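Local coordinates for protein lipase (Rhizopus chinensis, PDB 6A0W) that probably hydrolyses ester bonds of triacylglycerols as a class 3 lipase of the alpha/beta-hydrolase fold, at residues A[114-126]-A[232-244]. Numbering follows the deposited sequence.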
loop_
_atom_site.group_PDB
_atom_site.type_symbol
_atom_site.label_atom_id
_atom_site.label_comp_id
_atom_site.label_asym_id
_atom_site.label_seq_id
_atom_site.Cartn_x
_atom_site.Cartn_y
_atom_site.Cartn_z
ATOM N N ARG A 114 8.767 -7.377 -11.531
ATOM C CA ARG A 114 10.186 -7.201 -11.757
ATOM C C ARG A 114 10.443 -6.185 -12.852
ATOM O O ARG A 114 11.266 -5.269 -12.698
ATOM C CB ARG A 114 10.854 -8.530 -12.085
ATOM C CG ARG A 114 12.354 -8.359 -12.175
ATOM C CD ARG A 114 13.030 -9.696 -12.410
ATOM N NE ARG A 114 14.477 -9.522 -12.494
ATOM C CZ ARG A 114 15.350 -10.122 -11.688
ATOM N NH1 ARG A 114 14.936 -11.014 -10.785
ATOM N NH2 ARG A 114 16.643 -9.930 -11.893
ATOM N N SER A 115 9.774 -6.313 -13.985
ATOM C CA SER A 115 9.934 -5.238 -14.977
ATOM C C SER A 115 9.462 -3.891 -14.433
ATOM O O SER A 115 10.015 -2.854 -14.762
ATOM C CB SER A 115 9.182 -5.577 -16.290
ATOM O OG SER A 115 7.769 -5.619 -16.114
ATOM N N ALA A 116 8.346 -3.843 -13.728
ATOM C CA ALA A 116 7.855 -2.556 -13.219
ATOM C C ALA A 116 8.922 -1.836 -12.370
ATOM O O ALA A 116 9.112 -0.638 -12.485
ATOM C CB ALA A 116 6.608 -2.760 -12.395
ATOM N N ILE A 117 9.681 -2.593 -11.598
ATOM C CA ILE A 117 10.728 -2.004 -10.769
ATOM C C ILE A 117 11.949 -1.656 -11.591
ATOM O O ILE A 117 12.529 -0.569 -11.430
ATOM C CB ILE A 117 11.155 -2.980 -9.642
ATOM C CG1 ILE A 117 9.979 -3.286 -8.724
ATOM C CG2 ILE A 117 12.287 -2.380 -8.832
ATOM C CD1 ILE A 117 9.145 -2.083 -8.326
ATOM N N THR A 118 12.389 -2.597 -12.435
ATOM C CA THR A 118 13.573 -2.352 -13.271
ATOM C C THR A 118 13.341 -1.202 -14.263
ATOM O O THR A 118 14.215 -0.408 -14.455
ATOM C CB THR A 118 14.066 -3.595 -14.035
ATOM O OG1 THR A 118 13.115 -3.919 -15.038
ATOM C CG2 THR A 118 14.241 -4.768 -13.130
ATOM N N ASP A 119 12.132 -1.013 -14.781
ATOM C CA ASP A 119 11.901 0.047 -15.778
ATOM C C ASP A 119 11.475 1.360 -15.169
ATOM O O ASP A 119 11.111 2.282 -15.896
ATOM C CB ASP A 119 10.819 -0.392 -16.774
ATOM C CG ASP A 119 11.267 -1.573 -17.637
ATOM O OD1 ASP A 119 12.464 -1.927 -17.537
ATOM O OD2 ASP A 119 10.409 -2.216 -18.291
ATOM N N MET A 120 11.308 1.396 -13.845
ATOM C CA MET A 120 10.568 2.497 -13.221
ATOM C C MET A 120 11.354 3.764 -13.560
ATOM O O MET A 120 12.561 3.739 -13.450
ATOM C CB MET A 120 10.522 2.318 -11.690
ATOM C CG MET A 120 9.734 3.397 -10.966
ATOM S SD MET A 120 9.638 3.064 -9.192
ATOM C CE MET A 120 8.467 1.712 -9.207
ATOM N N VAL A 121 10.677 4.870 -13.825
ATOM C CA VAL A 121 11.347 6.167 -13.921
ATOM C C VAL A 121 10.924 7.082 -12.759
ATOM O O VAL A 121 9.763 7.100 -12.342
ATOM C CB VAL A 121 11.060 6.868 -15.268
ATOM C CG1 VAL A 121 11.401 5.959 -16.447
ATOM C CG2 VAL A 121 9.628 7.342 -15.382
ATOM N N PHE A 122 11.838 7.943 -12.355
ATOM C CA PHE A 122 11.741 8.645 -11.075
ATOM C C PHE A 122 11.172 10.047 -11.180
ATOM O O PHE A 122 10.898 10.677 -10.167
ATOM C CB PHE A 122 13.112 8.702 -10.394
ATOM C CG PHE A 122 13.758 7.364 -10.223
ATOM C CD1 PHE A 122 12.991 6.213 -10.090
ATOM C CD2 PHE A 122 15.127 7.255 -10.249
ATOM C CE1 PHE A 122 13.587 4.977 -9.961
ATOM C CE2 PHE A 122 15.733 6.026 -10.137
ATOM C CZ PHE A 122 14.969 4.885 -9.974
ATOM N N THR A 123 10.871 10.484 -12.395
ATOM C CA THR A 123 10.391 11.835 -12.635
ATOM C C THR A 123 9.174 12.206 -11.777
ATOM O O THR A 123 8.176 11.494 -11.743
ATOM C CB THR A 123 9.979 11.964 -14.111
ATOM O OG1 THR A 123 11.012 11.418 -14.911
ATOM C CG2 THR A 123 9.767 13.400 -14.524
ATOM N N PHE A 124 9.233 13.403 -11.211
ATOM C CA PHE A 124 8.155 14.001 -10.452
ATOM C C PHE A 124 7.211 14.782 -11.331
ATOM O O PHE A 124 7.618 15.298 -12.348
ATOM C CB PHE A 124 8.758 14.997 -9.459
ATOM C CG PHE A 124 9.402 14.354 -8.274
ATOM C CD1 PHE A 124 8.647 13.577 -7.410
ATOM C CD2 PHE A 124 10.729 14.603 -7.964
ATOM C CE1 PHE A 124 9.219 13.052 -6.261
ATOM C CE2 PHE A 124 11.306 14.064 -6.832
ATOM C CZ PHE A 124 10.540 13.307 -5.973
ATOM N N THR A 125 5.960 14.873 -10.916
ATOM C CA THR A 125 5.026 15.899 -11.331
ATOM C C THR A 125 4.680 16.669 -10.057
ATOM O O THR A 125 4.711 16.087 -8.981
ATOM C CB THR A 125 3.690 15.285 -11.788
ATOM O OG1 THR A 125 3.922 14.321 -12.802
ATOM C CG2 THR A 125 2.750 16.365 -12.333
ATOM N N ASP A 126 4.261 17.931 -10.184
ATOM C CA ASP A 126 3.765 18.695 -9.054
ATOM C C ASP A 126 2.507 18.077 -8.499
ATOM O O ASP A 126 1.635 17.668 -9.252
ATOM C CB ASP A 126 3.465 20.148 -9.432
ATOM C CG ASP A 126 4.725 20.966 -9.606
ATOM O OD1 ASP A 126 5.845 20.449 -9.378
ATOM O OD2 ASP A 126 4.595 22.155 -9.969
ATOM N N ILE A 232 12.337 -5.386 -1.904
ATOM C CA ILE A 232 12.962 -4.211 -2.529
ATOM C C ILE A 232 12.040 -3.003 -2.685
ATOM O O ILE A 232 12.487 -1.853 -2.701
ATOM C CB ILE A 232 13.562 -4.559 -3.890
ATOM C CG1 ILE A 232 14.464 -3.448 -4.381
ATOM C CG2 ILE A 232 12.505 -4.936 -4.918
ATOM C CD1 ILE A 232 15.296 -3.891 -5.553
ATOM N N VAL A 233 10.754 -3.247 -2.847
ATOM C CA VAL A 233 9.919 -2.198 -3.422
ATOM C C VAL A 233 9.797 -0.939 -2.521
ATOM O O VAL A 233 9.694 0.206 -3.025
ATOM C CB VAL A 233 8.524 -2.731 -3.876
ATOM C CG1 VAL A 233 7.710 -1.582 -4.468
ATOM C CG2 VAL A 233 8.680 -3.779 -4.970
ATOM N N PRO A 234 9.767 -1.138 -1.190
ATOM C CA PRO A 234 9.690 0.047 -0.340
ATOM C C PRO A 234 10.951 0.890 -0.318
ATOM O O PRO A 234 11.014 1.905 0.400
ATOM C CB PRO A 234 9.391 -0.536 1.054
ATOM C CG PRO A 234 8.588 -1.775 0.738
ATOM C CD PRO A 234 9.196 -2.335 -0.517
ATOM N N HIS A 235 11.964 0.415 -1.021
ATOM C CA HIS A 235 13.226 1.108 -1.103
ATOM C C HIS A 235 13.444 1.757 -2.460
ATOM O O HIS A 235 14.561 2.181 -2.747
ATOM C CB HIS A 235 14.382 0.136 -0.788
ATOM C CG HIS A 235 14.221 -0.540 0.535
ATOM N ND1 HIS A 235 14.343 0.156 1.721
ATOM C CD2 HIS A 235 13.681 -1.741 0.855
ATOM C CE1 HIS A 235 14.001 -0.644 2.724
ATOM N NE2 HIS A 235 13.571 -1.791 2.229
ATOM N N VAL A 236 12.395 1.853 -3.274
ATOM C CA VAL A 236 12.474 2.624 -4.514
ATOM C C VAL A 236 11.231 3.515 -4.582
ATOM O O VAL A 236 10.190 3.172 -4.020
ATOM C CB VAL A 236 12.524 1.727 -5.778
ATOM C CG1 VAL A 236 13.653 0.730 -5.714
ATOM C CG2 VAL A 236 11.211 1.001 -5.964
ATOM N N PRO A 237 11.275 4.600 -5.357
ATOM C CA PRO A 237 12.487 5.201 -5.898
ATOM C C PRO A 237 13.436 5.656 -4.805
ATOM O O PRO A 237 13.028 5.791 -3.659
ATOM C CB PRO A 237 11.957 6.447 -6.614
ATOM C CG PRO A 237 10.543 6.168 -6.916
ATOM C CD PRO A 237 10.047 5.199 -5.894
ATOM N N PRO A 238 14.619 6.110 -5.178
ATOM C CA PRO A 238 15.631 6.380 -4.147
ATOM C C PRO A 238 15.376 7.668 -3.378
ATOM O O PRO A 238 14.962 8.678 -3.951
ATOM C CB PRO A 238 16.916 6.514 -4.970
ATOM C CG PRO A 238 16.620 5.785 -6.255
ATOM C CD PRO A 238 15.193 6.155 -6.528
ATOM N N GLN A 239 15.630 7.651 -2.079
ATOM C CA GLN A 239 15.737 8.899 -1.329
ATOM C C GLN A 239 16.632 9.956 -1.999
ATOM O O GLN A 239 16.293 11.132 -2.006
ATOM C CB GLN A 239 16.279 8.614 0.067
ATOM C CG GLN A 239 15.299 8.825 1.189
ATOM C CD GLN A 239 15.965 8.620 2.528
ATOM O OE1 GLN A 239 16.450 7.532 2.816
ATOM N NE2 GLN A 239 16.113 9.685 3.270
ATOM N N ALA A 240 17.768 9.545 -2.548
ATOM C CA ALA A 240 18.709 10.498 -3.163
ATOM C C ALA A 240 18.099 11.291 -4.315
ATOM O O ALA A 240 18.523 12.391 -4.595
ATOM C CB ALA A 240 19.978 9.787 -3.615
ATOM N N PHE A 241 16.999 10.813 -4.873
ATOM C CA PHE A 241 16.282 11.573 -5.878
ATOM C C PHE A 241 15.269 12.556 -5.274
ATOM O O PHE A 241 14.660 13.352 -5.995
ATOM C CB PHE A 241 15.589 10.598 -6.807
ATOM C CG PHE A 241 15.292 11.153 -8.156
ATOM C CD1 PHE A 241 14.054 11.785 -8.415
ATOM C CD2 PHE A 241 16.205 10.986 -9.198
ATOM C CE1 PHE A 241 13.749 12.296 -9.680
ATOM C CE2 PHE A 241 15.908 11.499 -10.458
ATOM C CZ PHE A 241 14.689 12.154 -10.700
ATOM N N GLY A 242 15.085 12.534 -3.953
ATOM C CA GLY A 242 14.135 13.452 -3.291
ATOM C C GLY A 242 12.903 12.813 -2.645
ATOM O O GLY A 242 12.098 13.486 -2.004
ATOM N N TYR A 243 12.762 11.505 -2.794
ATOM C CA TYR A 243 11.577 10.789 -2.330
ATOM C C TYR A 243 11.723 10.550 -0.825
ATOM O O TYR A 243 12.845 10.389 -0.307
ATOM C CB TYR A 243 11.466 9.452 -3.078
ATOM C CG TYR A 243 10.885 9.550 -4.502
ATOM C CD1 TYR A 243 11.678 9.883 -5.603
ATOM C CD2 TYR A 243 9.534 9.421 -4.718
ATOM C CE1 TYR A 243 11.131 9.993 -6.880
ATOM C CE2 TYR A 243 8.984 9.509 -5.991
ATOM C CZ TYR A 243 9.779 9.805 -7.064
ATOM O OH TYR A 243 9.164 9.949 -8.278
ATOM N N LEU A 244 10.585 10.475 -0.141
ATOM C CA LEU A 244 10.577 10.216 1.307
ATOM C C LEU A 244 9.277 9.566 1.731
ATOM O O LEU A 244 8.230 9.985 1.270
ATOM C CB LEU A 244 10.771 11.509 2.090
ATOM C CG LEU A 244 11.016 11.384 3.594
ATOM C CD1 LEU A 244 12.366 10.729 3.849
ATOM C CD2 LEU A 244 10.974 12.788 4.208
#
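Segments 114-126 and 232-244 run side by side in the same direction, CA of Ile117 lying 7.4 Å from CA of Val233 and CA of Phe122 6.3 Å from CA of Pro237. An aromatic cluster dominates toward strand 124-126. Pro238 puts CD over the face of Phe122, 3.7 Å from the ring centroid, a CH-pi contact suited to proline, whose CD hydrogens are polarised by the amide nitrogen. Phe122 in turn lays CB over the face of Phe241 and directs its ring edge there, the planes inclined at 69°. Phe124 and Tyr243 form an offset stack, centroids 4.4 Å apart; the opposite face of Tyr243 is covered by CG of Pro237, which follows a cis peptide bond. Tyrosine suits this place: its flat ring packs on both faces while OH donates to Phe122 O at 2.7 Å, from above the carbonyl plane. Glycine fits at 242, where phi of 113° would press a CB against Phe241 O, with Phe124 CE2 also close. At the helix 113-118 end, flexible Met120 runs straight, then bends at chi3 (-73°), bringing SD 3.9 Å from Pro237 CD; branched Ile117 and Val233 pack methyls, CD1 to CG2 3.8 Å. Val233 also touches His284 of a probable Ser-His-Asp triad, linking this packing to the presumed active site. Strand 134-136, antiparallel partner of 124-126, and helix 137-160 cover Met120 through His136 and Phe139.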